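Local coordinates for protein phosphoribosyltransferase (Thermus thermophilus, PDB 1WD5) that is a predicted type I phosphoribosyltransferase, probably with glycosyltransferase activity, whose substrate has not been established, at residues L12-L17 and D39-R44; E48-L53 and R111-A116; G120-L125 and P148-V153; A139-F144 and K167-V172. All coordinates share one frame; numbering follows the deposited sequence.

Contact 1 of 4, residues L12-L17 and D39-R44; sequences LLAEAL and DEVARR
Ala14 and Val41 bring helices 12-17 and 39-44 nearest to each other, their CA atoms 4.9 Å apart. The axes of the two segments approach to 8.6 Å and cross at -47°. The apolar part rests on Ala14, Val41 and two leucines. The methyl of Ala14 points at the other helix and rests on the base of Arg44, with Ala14 CB 3.5 Å from Arg44 CB. Val41 spreads its two methyls over different leucines. CG1, anti to the backbone N (chi1 168°), reaches CD1 of Leu17 at 3.9 Å, the two side chains crossing at about a right angle, while CG2 lies 4.2 Å from CB of Leu13 and equally near its CD2.

The polar part lies at the solvent-exposed side and runs through water. One water donates to Glu15 OE2 and accepts from Arg44 NH1 at 2.9 Å, bridging two opposite charges whose nearest atoms, OE2 and NH1, stand 4.5 Å apart. That carboxylate oxygen sits well out of the guanidinium plane, so the direct attraction is one of charge alone. Arg44 is held from its own helix by Glu40: NE donates to OE2 over 2.7 Å, in the guanidinium plane, and a weaker bond from NH2 goes to the same oxygen.

The two helices lie side by side on one face of the central sheet of the predicted phosphoribosyltransferase domain. Leu17 packs on Val152 and Ala154 of strand 150-155 and on Val173 of strand 171-174, whereas Ala42, on the far side of helix 33-45, covers Leu49 of strand 48-59.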
loop_
_atom_site.group_PDB
_atom_site.type_symbol
_atom_site.label_atom_id
_atom_site.label_comp_id
_atom_site.label_asym_id
_atom_site.label_seq_id
_atom_site.Cartn_x
_atom_site.Cartn_y
_atom_site.Cartn_z
ATOM N N LEU A 12 9.107 1.421 -15.098
ATOM C CA LEU A 12 8.234 0.620 -15.955
ATOM C C LEU A 12 6.784 0.707 -15.501
ATOM O O LEU A 12 5.862 0.675 -16.319
ATOM C CB LEU A 12 8.673 -0.849 -15.948
ATOM C CG LEU A 12 10.001 -1.169 -16.626
ATOM C CD1 LEU A 12 10.362 -2.630 -16.382
ATOM C CD2 LEU A 12 9.887 -0.883 -18.126
ATOM N N LEU A 13 6.582 0.814 -14.193
ATOM C CA LEU A 13 5.230 0.893 -13.653
ATOM C C LEU A 13 4.595 2.225 -14.032
ATOM O O LEU A 13 3.415 2.283 -14.396
ATOM C CB LEU A 13 5.258 0.741 -12.129
ATOM C CG LEU A 13 3.917 0.436 -11.466
ATOM C CD1 LEU A 13 3.325 -0.837 -12.067
ATOM C CD2 LEU A 13 4.113 0.272 -9.960
ATOM N N ALA A 14 5.378 3.298 -13.944
ATOM C CA ALA A 14 4.885 4.628 -14.292
ATOM C C ALA A 14 4.470 4.656 -15.763
ATOM O O ALA A 14 3.494 5.310 -16.130
ATOM C CB ALA A 14 5.964 5.670 -14.039
ATOM N N GLU A 15 5.218 3.945 -16.598
ATOM C CA GLU A 15 4.926 3.878 -18.027
ATOM C C GLU A 15 3.620 3.115 -18.285
ATOM O O GLU A 15 2.838 3.480 -19.161
ATOM C CB GLU A 15 6.102 3.219 -18.765
ATOM C CG GLU A 15 7.275 4.173 -19.010
ATOM C CD GLU A 15 8.602 3.461 -19.225
ATOM O OE1 GLU A 15 8.604 2.274 -19.617
ATOM O OE2 GLU A 15 9.656 4.100 -19.010
ATOM N N ALA A 16 3.378 2.062 -17.513
ATOM C CA ALA A 16 2.151 1.284 -17.670
ATOM C C ALA A 16 0.944 2.094 -17.191
ATOM O O ALA A 16 -0.182 1.876 -17.643
ATOM C CB ALA A 16 2.249 -0.021 -16.878
ATOM N N LEU A 17 1.187 3.039 -16.284
ATOM C CA LEU A 17 0.115 3.868 -15.728
ATOM C C LEU A 17 -0.213 5.119 -16.539
ATOM O O LEU A 17 -1.333 5.630 -16.472
ATOM C CB LEU A 17 0.472 4.298 -14.302
ATOM C CG LEU A 17 0.569 3.224 -13.216
ATOM C CD1 LEU A 17 1.216 3.826 -11.972
ATOM C CD2 LEU A 17 -0.818 2.688 -12.884
ATOM N N ASP A 39 7.978 6.459 -5.073
ATOM C CA ASP A 39 8.651 7.728 -5.316
ATOM C C ASP A 39 9.012 7.869 -6.795
ATOM O O ASP A 39 8.839 8.937 -7.382
ATOM C CB ASP A 39 9.922 7.829 -4.467
ATOM C CG ASP A 39 10.660 9.139 -4.682
ATOM O OD1 ASP A 39 10.211 10.174 -4.152
ATOM O OD2 ASP A 39 11.683 9.137 -5.396
ATOM N N GLU A 40 9.518 6.794 -7.397
ATOM C CA GLU A 40 9.895 6.842 -8.806
ATOM C C GLU A 40 8.647 7.078 -9.656
ATOM O O GLU A 40 8.680 7.846 -10.612
ATOM C CB GLU A 40 10.584 5.535 -9.216
ATOM C CG GLU A 40 11.207 5.528 -10.622
ATOM C CD GLU A 40 12.293 6.582 -10.807
ATOM O OE1 GLU A 40 12.995 6.907 -9.824
ATOM O OE2 GLU A 40 12.456 7.078 -11.943
ATOM N N VAL A 41 7.541 6.428 -9.298
ATOM C CA VAL A 41 6.296 6.599 -10.049
ATOM C C VAL A 41 5.822 8.043 -9.952
ATOM O O VAL A 41 5.487 8.663 -10.956
ATOM C CB VAL A 41 5.173 5.681 -9.512
ATOM C CG1 VAL A 41 3.831 6.092 -10.116
ATOM C CG2 VAL A 41 5.473 4.229 -9.861
ATOM N N ALA A 42 5.805 8.576 -8.736
ATOM C CA ALA A 42 5.365 9.946 -8.512
ATOM C C ALA A 42 6.192 10.937 -9.330
ATOM O O ALA A 42 5.649 11.886 -9.895
ATOM C CB ALA A 42 5.452 10.287 -7.026
ATOM N N ARG A 43 7.500 10.714 -9.402
ATOM C CA ARG A 43 8.368 11.612 -10.165
ATOM C C ARG A 43 8.134 11.513 -11.673
ATOM O O ARG A 43 8.219 12.514 -12.385
ATOM C CB ARG A 43 9.840 11.327 -9.839
ATOM C CG ARG A 43 10.214 11.662 -8.400
ATOM C CD ARG A 43 11.627 11.203 -8.021
ATOM N NE ARG A 43 11.904 11.558 -6.630
ATOM C CZ ARG A 43 12.130 12.800 -6.217
ATOM N NH1 ARG A 43 12.129 13.800 -7.091
ATOM N NH2 ARG A 43 12.314 13.052 -4.929
ATOM N N ARG A 44 7.831 10.316 -12.164
ATOM C CA ARG A 44 7.605 10.141 -13.596
ATOM C C ARG A 44 6.223 10.620 -14.036
ATOM O O ARG A 44 6.063 11.106 -15.151
ATOM C CB ARG A 44 7.805 8.673 -13.997
ATOM C CG ARG A 44 9.160 8.118 -13.583
ATOM C CD ARG A 44 9.867 7.413 -14.719
ATOM N NE ARG A 44 11.270 7.160 -14.393
ATOM C CZ ARG A 44 12.228 7.006 -15.299
ATOM N NH1 ARG A 44 11.932 7.076 -16.589
ATOM N NH2 ARG A 44 13.484 6.800 -14.919
HETATM O O HOH W 1 9.644 6.688 -18.254
#

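Contact 2 of 4, residues E48-L53 and R111-A116; sequences ELDVVL and RVRPKA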
loop_
_atom_site.group_PDB
_atom_site.type_symbol
_atom_site.label_atom_id
_atom_site.label_comp_id
_atom_site.label_asym_id
_atom_site.label_seq_id
_atom_site.Cartn_x
_atom_site.Cartn_y
_atom_site.Cartn_z
ATOM N N GLU A 48 2.313 13.371 -6.599
ATOM C CA GLU A 48 2.786 13.659 -5.249
ATOM C C GLU A 48 2.978 12.368 -4.449
ATOM O O GLU A 48 2.081 11.532 -4.377
ATOM C CB GLU A 48 1.778 14.576 -4.553
ATOM C CG GLU A 48 2.008 14.769 -3.067
ATOM C CD GLU A 48 1.148 15.878 -2.487
ATOM O OE1 GLU A 48 -0.031 15.985 -2.884
ATOM O OE2 GLU A 48 1.649 16.638 -1.630
ATOM N N LEU A 49 4.148 12.215 -3.838
ATOM C CA LEU A 49 4.459 11.012 -3.070
ATOM C C LEU A 49 4.152 11.112 -1.581
ATOM O O LEU A 49 4.392 12.136 -0.944
ATOM C CB LEU A 49 5.934 10.646 -3.267
ATOM C CG LEU A 49 6.552 9.430 -2.561
ATOM C CD1 LEU A 49 6.807 9.736 -1.101
ATOM C CD2 LEU A 49 5.642 8.221 -2.719
ATOM N N ASP A 50 3.600 10.034 -1.039
ATOM C CA ASP A 50 3.304 9.952 0.385
ATOM C C ASP A 50 3.271 8.478 0.746
ATOM O O ASP A 50 3.363 7.607 -0.124
ATOM C CB ASP A 50 1.962 10.618 0.734
ATOM C CG ASP A 50 1.781 10.816 2.237
ATOM O OD1 ASP A 50 2.748 10.590 2.997
ATOM O OD2 ASP A 50 0.677 11.205 2.665
ATOM N N VAL A 51 3.157 8.198 2.033
ATOM C CA VAL A 51 3.127 6.827 2.491
ATOM C C VAL A 51 1.737 6.512 3.026
ATOM O O VAL A 51 1.039 7.398 3.519
ATOM C CB VAL A 51 4.161 6.620 3.613
ATOM C CG1 VAL A 51 3.843 7.553 4.781
ATOM C CG2 VAL A 51 4.161 5.182 4.070
ATOM N N VAL A 52 1.326 5.255 2.901
ATOM C CA VAL A 52 0.035 4.842 3.425
ATOM C C VAL A 52 0.388 4.054 4.672
ATOM O O VAL A 52 1.195 3.122 4.621
ATOM C CB VAL A 52 -0.767 3.974 2.416
ATOM C CG1 VAL A 52 0.037 2.767 1.980
ATOM C CG2 VAL A 52 -2.086 3.551 3.044
ATOM N N LEU A 53 -0.197 4.456 5.794
ATOM C CA LEU A 53 0.077 3.837 7.083
ATOM C C LEU A 53 -1.172 3.167 7.640
ATOM O O LEU A 53 -2.081 3.834 8.142
ATOM C CB LEU A 53 0.589 4.913 8.041
ATOM C CG LEU A 53 1.919 5.538 7.587
ATOM C CD1 LEU A 53 2.145 6.897 8.244
ATOM C CD2 LEU A 53 3.050 4.577 7.931
ATOM N N ARG A 111 6.531 13.472 11.008
ATOM C CA ARG A 111 7.346 14.585 11.463
ATOM C C ARG A 111 8.122 15.185 10.287
ATOM O O ARG A 111 8.409 16.381 10.277
ATOM C CB ARG A 111 8.312 14.122 12.547
ATOM C CG ARG A 111 9.182 15.228 13.129
ATOM C CD ARG A 111 9.727 14.793 14.475
ATOM N NE ARG A 111 8.635 14.535 15.406
ATOM C CZ ARG A 111 8.557 13.466 16.195
ATOM N NH1 ARG A 111 9.514 12.549 16.167
ATOM N NH2 ARG A 111 7.519 13.313 17.008
ATOM N N VAL A 112 8.451 14.357 9.297
ATOM C CA VAL A 112 9.193 14.829 8.128
ATOM C C VAL A 112 8.320 15.129 6.905
ATOM O O VAL A 112 8.748 15.844 6.002
ATOM C CB VAL A 112 10.294 13.823 7.708
ATOM C CG1 VAL A 112 11.272 13.622 8.846
ATOM C CG2 VAL A 112 9.674 12.497 7.307
ATOM N N ARG A 113 7.107 14.577 6.865
ATOM C CA ARG A 113 6.189 14.824 5.747
ATOM C C ARG A 113 4.748 14.592 6.202
ATOM O O ARG A 113 4.352 13.467 6.509
ATOM C CB ARG A 113 6.573 13.938 4.539
ATOM C CG ARG A 113 5.487 13.029 3.940
ATOM C CD ARG A 113 4.315 13.793 3.350
ATOM N NE ARG A 113 4.256 13.807 1.887
ATOM C CZ ARG A 113 3.483 14.650 1.207
ATOM N NH1 ARG A 113 2.730 15.518 1.870
ATOM N NH2 ARG A 113 3.462 14.639 -0.119
ATOM N N PRO A 114 3.948 15.674 6.269
ATOM C CA PRO A 114 2.546 15.617 6.693
ATOM C C PRO A 114 1.678 14.851 5.710
ATOM O O PRO A 114 1.972 14.806 4.516
ATOM C CB PRO A 114 2.155 17.091 6.787
ATOM C CG PRO A 114 2.953 17.699 5.679
ATOM C CD PRO A 114 4.311 17.046 5.870
ATOM N N LYS A 115 0.608 14.248 6.216
ATOM C CA LYS A 115 -0.292 13.481 5.366
ATOM C C LYS A 115 -0.883 14.341 4.258
ATOM O O LYS A 115 -1.497 15.376 4.523
ATOM C CB LYS A 115 -1.422 12.877 6.199
ATOM C CG LYS A 115 -2.408 12.070 5.372
ATOM C CD LYS A 115 -3.485 11.431 6.229
ATOM C CE LYS A 115 -4.404 10.585 5.361
ATOM N NZ LYS A 115 -5.459 9.910 6.153
ATOM N N ALA A 116 -0.696 13.911 3.014
ATOM C CA ALA A 116 -1.222 14.644 1.869
ATOM C C ALA A 116 -2.709 14.346 1.726
ATOM O O ALA A 116 -3.160 13.247 2.046
ATOM C CB ALA A 116 -0.482 14.237 0.597
HETATM O O HOH W 2 1.648 17.972 0.884
#
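Arg113 lays its guanidinium against the start of strand 48-51, with NH2 donating to two acceptors. Its bond to Glu48 OE2 is a salt bridge of 3.1 Å, essentially straight at 179° and in the guanidinium plane, although it meets the carboxylate from above. The second, to Leu49 O at 2.8 Å, is more bent, and NE adds a weak bond to the same carbonyl. Over one face of the guanidinium lies CG of Asp50; OD1 is 3.7 Å from Arg113 NE, a long salt bridge made by charge alone. The other Asp50 oxygen, OD2, takes the backbone N-H of Ala116 at 3.1 Å, and the Ala116 methyl also touches CD of Glu48.

Further out, Arg113 NH1 donates to Pro114 O, which ties the guanidinium to its own loop, and a water joins NH1 to Glu48 OE2. In Glu48, chi1 of 170° sets CG anti to the backbone N, and the chain beyond is extended, its carboxylate ending at Arg113. Arg110 pairs with Asp50 OD1 and Arg121 with Glu48 OE1. An alanine in place of Arg113 would probably leave Leu49 O and Glu48 OE2 without these donors and loosen the loop from the strand.

This salt-bridge network of Glu48, Asp50 and Arg113 joins strand 48-59, itself bonded to strand 26-29, to the loop after helix 88-112; Leu203 of helix 196-204 packs on Leu49 and Arg113.

Contact 3 of 4, residues G120-L125 and P148-V153; sequences GRDVVL and PRRVVV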
loop_
_atom_site.group_PDB
_atom_site.type_symbol
_atom_site.label_atom_id
_atom_site.label_comp_id
_atom_site.label_asym_id
_atom_site.label_seq_id
_atom_site.Cartn_x
_atom_site.Cartn_y
_atom_site.Cartn_z
ATOM N N GLY A 120 -11.244 13.353 -3.129
ATOM C CA GLY A 120 -11.485 13.839 -4.478
ATOM C C GLY A 120 -10.285 13.865 -5.412
ATOM O O GLY A 120 -10.292 14.584 -6.411
ATOM N N ARG A 121 -9.251 13.091 -5.108
ATOM C CA ARG A 121 -8.080 13.068 -5.973
ATOM C C ARG A 121 -7.836 11.657 -6.470
ATOM O O ARG A 121 -8.368 10.701 -5.911
ATOM C CB ARG A 121 -6.849 13.574 -5.217
ATOM C CG ARG A 121 -7.017 14.984 -4.671
ATOM C CD ARG A 121 -5.766 15.459 -3.969
ATOM N NE ARG A 121 -4.665 15.661 -4.904
ATOM C CZ ARG A 121 -3.424 15.955 -4.535
ATOM N NH1 ARG A 121 -3.127 16.080 -3.247
ATOM N NH2 ARG A 121 -2.477 16.116 -5.451
ATOM N N ASP A 122 -7.054 11.529 -7.537
ATOM C CA ASP A 122 -6.738 10.212 -8.068
ATOM C C ASP A 122 -5.645 9.650 -7.168
ATOM O O ASP A 122 -4.636 10.309 -6.923
ATOM C CB ASP A 122 -6.232 10.301 -9.512
ATOM C CG ASP A 122 -7.300 10.790 -10.483
ATOM O OD1 ASP A 122 -8.502 10.559 -10.230
ATOM O OD2 ASP A 122 -6.933 11.395 -11.511
ATOM N N VAL A 123 -5.855 8.435 -6.672
ATOM C CA VAL A 123 -4.894 7.798 -5.783
ATOM C C VAL A 123 -4.358 6.483 -6.341
ATOM O O VAL A 123 -5.126 5.620 -6.778
ATOM C CB VAL A 123 -5.531 7.520 -4.404
ATOM C CG1 VAL A 123 -4.518 6.863 -3.482
ATOM C CG2 VAL A 123 -6.049 8.821 -3.802
ATOM N N VAL A 124 -3.035 6.345 -6.323
ATOM C CA VAL A 124 -2.362 5.139 -6.797
ATOM C C VAL A 124 -1.673 4.455 -5.611
ATOM O O VAL A 124 -0.866 5.072 -4.918
ATOM C CB VAL A 124 -1.289 5.477 -7.856
ATOM C CG1 VAL A 124 -0.614 4.210 -8.343
ATOM C CG2 VAL A 124 -1.923 6.217 -9.017
ATOM N N LEU A 125 -2.006 3.190 -5.370
ATOM C CA LEU A 125 -1.403 2.426 -4.281
ATOM C C LEU A 125 -0.296 1.561 -4.862
ATOM O O LEU A 125 -0.534 0.787 -5.789
ATOM C CB LEU A 125 -2.452 1.546 -3.598
ATOM C CG LEU A 125 -3.421 2.286 -2.675
ATOM C CD1 LEU A 125 -4.528 1.348 -2.212
ATOM C CD2 LEU A 125 -2.642 2.834 -1.478
ATOM N N PRO A 148 -11.592 9.202 -2.120
ATOM C CA PRO A 148 -10.769 9.532 -3.283
ATOM C C PRO A 148 -11.623 9.482 -4.548
ATOM O O PRO A 148 -12.634 8.779 -4.593
ATOM C CB PRO A 148 -9.702 8.446 -3.262
ATOM C CG PRO A 148 -10.455 7.278 -2.744
ATOM C CD PRO A 148 -11.239 7.874 -1.594
ATOM N N ARG A 149 -11.221 10.234 -5.567
ATOM C CA ARG A 149 -11.955 10.265 -6.829
ATOM C C ARG A 149 -11.806 8.937 -7.557
ATOM O O ARG A 149 -12.754 8.434 -8.164
ATOM C CB ARG A 149 -11.428 11.390 -7.728
ATOM C CG ARG A 149 -12.218 11.555 -9.014
ATOM C CD ARG A 149 -11.779 12.774 -9.813
ATOM N NE ARG A 149 -10.485 12.595 -10.469
ATOM C CZ ARG A 149 -9.954 13.478 -11.309
ATOM N NH1 ARG A 149 -10.606 14.600 -11.593
ATOM N NH2 ARG A 149 -8.781 13.241 -11.879
ATOM N N ARG A 150 -10.611 8.368 -7.479
ATOM C CA ARG A 150 -10.321 7.110 -8.145
ATOM C C ARG A 150 -9.159 6.416 -7.441
ATOM O O ARG A 150 -8.255 7.073 -6.916
ATOM C CB ARG A 150 -9.958 7.396 -9.600
ATOM C CG ARG A 150 -9.592 6.186 -10.428
ATOM C CD ARG A 150 -9.169 6.627 -11.819
ATOM N NE ARG A 150 -8.786 5.504 -12.667
ATOM C CZ ARG A 150 -8.353 5.631 -13.917
ATOM N NH1 ARG A 150 -8.246 6.836 -14.462
ATOM N NH2 ARG A 150 -8.029 4.555 -14.621
ATOM N N VAL A 151 -9.189 5.088 -7.425
ATOM C CA VAL A 151 -8.132 4.315 -6.790
ATOM C C VAL A 151 -7.608 3.253 -7.751
ATOM O O VAL A 151 -8.383 2.516 -8.370
ATOM C CB VAL A 151 -8.636 3.624 -5.499
ATOM C CG1 VAL A 151 -7.488 2.906 -4.808
ATOM C CG2 VAL A 151 -9.254 4.657 -4.567
ATOM N N VAL A 152 -6.287 3.193 -7.884
ATOM C CA VAL A 152 -5.647 2.218 -8.755
ATOM C C VAL A 152 -4.530 1.519 -8.003
ATOM O O VAL A 152 -3.678 2.172 -7.397
ATOM C CB VAL A 152 -5.024 2.880 -10.006
ATOM C CG1 VAL A 152 -4.282 1.833 -10.829
ATOM C CG2 VAL A 152 -6.099 3.543 -10.844
ATOM N N VAL A 153 -4.540 0.192 -8.031
ATOM C CA VAL A 153 -3.493 -0.586 -7.384
ATOM C C VAL A 153 -2.444 -0.872 -8.454
ATOM O O VAL A 153 -2.760 -1.450 -9.495
ATOM C CB VAL A 153 -4.032 -1.924 -6.847
ATOM C CG1 VAL A 153 -2.873 -2.817 -6.415
ATOM C CG2 VAL A 153 -4.971 -1.668 -5.675
HETATM O O HOH W 3 -8.752 9.510 -13.573
#
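Arg149 CG is anti to the backbone N (chi1 -175°), and a bend at chi3 (73°) sets NE, which donates to Asp122 OD1. The arginine grips the carboxylate side-on with two nitrogens, one to each oxygen: NE to OD1 at 2.9 Å and NH2 to OD2 at 2.6 Å. Both oxygens lie near the guanidinium plane but are met from above the carboxylate, with the two planes 42° apart. Glu23 adds to this grip, its carboxylate pairing with Arg149 NH2 and its backbone N-H donating to Asp122 OD2.

Beyond the salt bridge the segments run as parallel strands. Val123 is bracketed by two bonds, its N donating to Arg150 O at 2.8 Å and its O accepting from Val152 N at 2.9 Å. Leu125 N then donates to Val152 O, and at the loop end Arg149 N donates to Arg121 O. CA-H...O contacts, among them Val151 CA to Val123 O at 3.3 Å, supplement these bonds.

On the sheet face that carries Val123 and Leu125, Val123 CG2 meets Pro148 CB at 3.7 Å, and Leu125 CD1 approaches Val151 CG1 at 4.2 Å. Val124 and Val152 occupy the other face with Asp122 and Arg150.

These are the two strands of a beta-alpha-beta crossover, consistent with the alpha/beta core of type I phosphoribosyltransferases, whose helix 134-144 covers the Val151 and Leu125 face through Leu140. Strand 122-126 borders strand 26-29 on its other edge, and strand 150-155 borders 171-174, where Glu171 pairs with Arg150.

Contact 4 of 4, residues A139-F144 and K167-V172; sequences ALSVVF and KARAEV
The guanidinium of Arg169 lies against the helix 139-144 with CB of Leu140 over one face, 4.1 Å from its plane and displaced from the centre of the group. At its edge is Ser141, whose OG takes a hydrogen bond from Arg169 NH2 at 2.8 Å, with an N-H...O angle of 161° and close to the guanidinium plane; Ser141 CB sits near that plane as well. The Phe144 ring turns an edge to the other segment: its CZ is 3.6 Å from the backbone O of Arg169, with the oxygen near the ring plane, so that the ring's rim of hydrogens faces a carbonyl. Phe144 CD1 also approaches Arg169 NH2, at 4.2 Å and obliquely.

The arginine reaches Ser141 through a bend at chi3 (62°), which places NE out of line with the preceding carbons. Ser141 OG has a second partner in the carbonyl of Glu137, one turn earlier in its helix, and the Glu137 carboxylate makes a long, weak ion pair with Arg169 NH1. An alanine in place of Arg169 would probably cost Ser141 OG this donor and uncover the part of Leu140 that the guanidinium lies on.

Apolar contact is carried by Ala170. Its methyl stands 4.2 Å from CZ of Phe144 and 4.3 Å from CD2 of Leu140, thereby joining two helix side chains that point toward this loop.

The crossover helix 134-144 thus packs on the loop that leads from helix 160-167 into edge strand 171-174. Leu140 also meets Val153 and Leu166, and Phe144 packs on Val151 of strand 150-155.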
loop_
_atom_site.group_PDB
_atom_site.type_symbol
_atom_site.label_atom_id
_atom_site.label_comp_id
_atom_site.label_asym_id
_atom_site.label_seq_id
_atom_site.Cartn_x
_atom_site.Cartn_y
_atom_site.Cartn_z
ATOM N N ALA A 139 -4.820 -1.484 3.037
ATOM C CA ALA A 139 -4.603 -0.134 2.527
ATOM C C ALA A 139 -5.837 0.337 1.769
ATOM O O ALA A 139 -6.273 1.475 1.927
ATOM C CB ALA A 139 -3.384 -0.100 1.610
ATOM N N LEU A 140 -6.391 -0.543 0.940
ATOM C CA LEU A 140 -7.581 -0.212 0.164
ATOM C C LEU A 140 -8.758 0.121 1.071
ATOM O O LEU A 140 -9.460 1.108 0.856
ATOM C CB LEU A 140 -7.967 -1.379 -0.755
ATOM C CG LEU A 140 -7.186 -1.561 -2.060
ATOM C CD1 LEU A 140 -7.642 -2.833 -2.754
ATOM C CD2 LEU A 140 -7.413 -0.359 -2.968
ATOM N N SER A 141 -8.975 -0.706 2.088
ATOM C CA SER A 141 -10.083 -0.489 3.010
ATOM C C SER A 141 -10.054 0.896 3.638
ATOM O O SER A 141 -11.087 1.554 3.733
ATOM C CB SER A 141 -10.078 -1.556 4.104
ATOM O OG SER A 141 -10.417 -2.822 3.558
ATOM N N VAL A 142 -8.875 1.341 4.065
ATOM C CA VAL A 142 -8.750 2.656 4.686
ATOM C C VAL A 142 -8.880 3.775 3.655
ATOM O O VAL A 142 -9.638 4.723 3.853
ATOM C CB VAL A 142 -7.401 2.806 5.428
ATOM C CG1 VAL A 142 -7.244 4.232 5.940
ATOM C CG2 VAL A 142 -7.335 1.819 6.599
ATOM N N VAL A 143 -8.144 3.660 2.555
ATOM C CA VAL A 143 -8.185 4.674 1.512
ATOM C C VAL A 143 -9.587 4.902 0.941
ATOM O O VAL A 143 -9.966 6.039 0.677
ATOM C CB VAL A 143 -7.218 4.320 0.360
ATOM C CG1 VAL A 143 -7.342 5.341 -0.761
ATOM C CG2 VAL A 143 -5.784 4.287 0.887
ATOM N N PHE A 144 -10.352 3.831 0.747
ATOM C CA PHE A 144 -11.711 3.959 0.213
ATOM C C PHE A 144 -12.611 4.817 1.097
ATOM O O PHE A 144 -13.502 5.502 0.605
ATOM C CB PHE A 144 -12.350 2.577 0.037
ATOM C CG PHE A 144 -12.027 1.920 -1.278
ATOM C CD1 PHE A 144 -11.890 0.539 -1.362
ATOM C CD2 PHE A 144 -11.876 2.680 -2.434
ATOM C CE1 PHE A 144 -11.605 -0.078 -2.577
ATOM C CE2 PHE A 144 -11.593 2.075 -3.653
ATOM C CZ PHE A 144 -11.456 0.693 -3.725
ATOM N N LYS A 167 -8.202 -7.318 -7.620
ATOM C CA LYS A 167 -8.992 -6.967 -8.793
ATOM C C LYS A 167 -10.490 -7.009 -8.471
ATOM O O LYS A 167 -11.300 -6.349 -9.124
ATOM C CB LYS A 167 -8.653 -7.924 -9.936
ATOM C CG LYS A 167 -9.081 -7.451 -11.314
ATOM C CD LYS A 167 -8.460 -8.322 -12.391
ATOM C CE LYS A 167 -8.953 -7.936 -13.771
ATOM N NZ LYS A 167 -8.333 -8.796 -14.816
ATOM N N ALA A 168 -10.852 -7.773 -7.447
ATOM C CA ALA A 168 -12.243 -7.880 -7.037
ATOM C C ALA A 168 -12.699 -6.573 -6.401
ATOM O O ALA A 168 -13.894 -6.294 -6.327
ATOM C CB ALA A 168 -12.407 -9.027 -6.040
ATOM N N ARG A 169 -11.743 -5.760 -5.965
ATOM C CA ARG A 169 -12.067 -4.503 -5.300
ATOM C C ARG A 169 -11.625 -3.221 -6.010
ATOM O O ARG A 169 -12.161 -2.146 -5.741
ATOM C CB ARG A 169 -11.479 -4.515 -3.883
ATOM C CG ARG A 169 -11.945 -5.678 -3.017
ATOM C CD ARG A 169 -11.261 -5.657 -1.649
ATOM N NE ARG A 169 -11.588 -4.452 -0.888
ATOM C CZ ARG A 169 -11.023 -4.122 0.269
ATOM N NH1 ARG A 169 -10.095 -4.906 0.805
ATOM N NH2 ARG A 169 -11.389 -3.011 0.892
ATOM N N ALA A 170 -10.654 -3.315 -6.910
ATOM C CA ALA A 170 -10.192 -2.115 -7.594
ATOM C C ALA A 170 -9.462 -2.411 -8.883
ATOM O O ALA A 170 -9.120 -3.555 -9.165
ATOM C CB ALA A 170 -9.282 -1.314 -6.668
ATOM N N GLU A 171 -9.231 -1.368 -9.669
ATOM C CA GLU A 171 -8.498 -1.526 -10.912
ATOM C C GLU A 171 -7.082 -1.900 -10.494
ATOM O O GLU A 171 -6.522 -1.312 -9.565
ATOM C CB GLU A 171 -8.472 -0.215 -11.699
ATOM C CG GLU A 171 -7.934 -0.381 -13.113
ATOM C CD GLU A 171 -7.770 0.937 -13.843
ATOM O OE1 GLU A 171 -8.610 1.843 -13.658
ATOM O OE2 GLU A 171 -6.801 1.061 -14.616
ATOM N N VAL A 172 -6.514 -2.892 -11.161
ATOM C CA VAL A 172 -5.169 -3.336 -10.843
ATOM C C VAL A 172 -4.258 -3.276 -12.053
ATOM O O VAL A 172 -4.633 -3.699 -13.149
ATOM C CB VAL A 172 -5.164 -4.787 -10.319
ATOM C CG1 VAL A 172 -3.733 -5.294 -10.212
ATOM C CG2 VAL A 172 -5.850 -4.853 -8.958
#

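Overall arrangement
Contacts 3 and 4 share the most: helix 134-144 of contact 4 connects the two strands of contact 3, and Leu125 CD1 touches Leu140 CD2 at 3.4 Å. Contact 1 packs on the other face of this sheet, where Leu17 meets Val124 and Val152. It is the buried one, though peripheral, and mainly apolar with its charges at the solvent side; the other three are only partly buried. Contact 2 is dominated by arginine and carboxylate. Salt bridges also link contacts 2 and 3, and contacts 3 and 4. Contact 3 alone is made mainly of backbone bonds; contact 4 joins a single side-chain hydrogen bond to apolar packing.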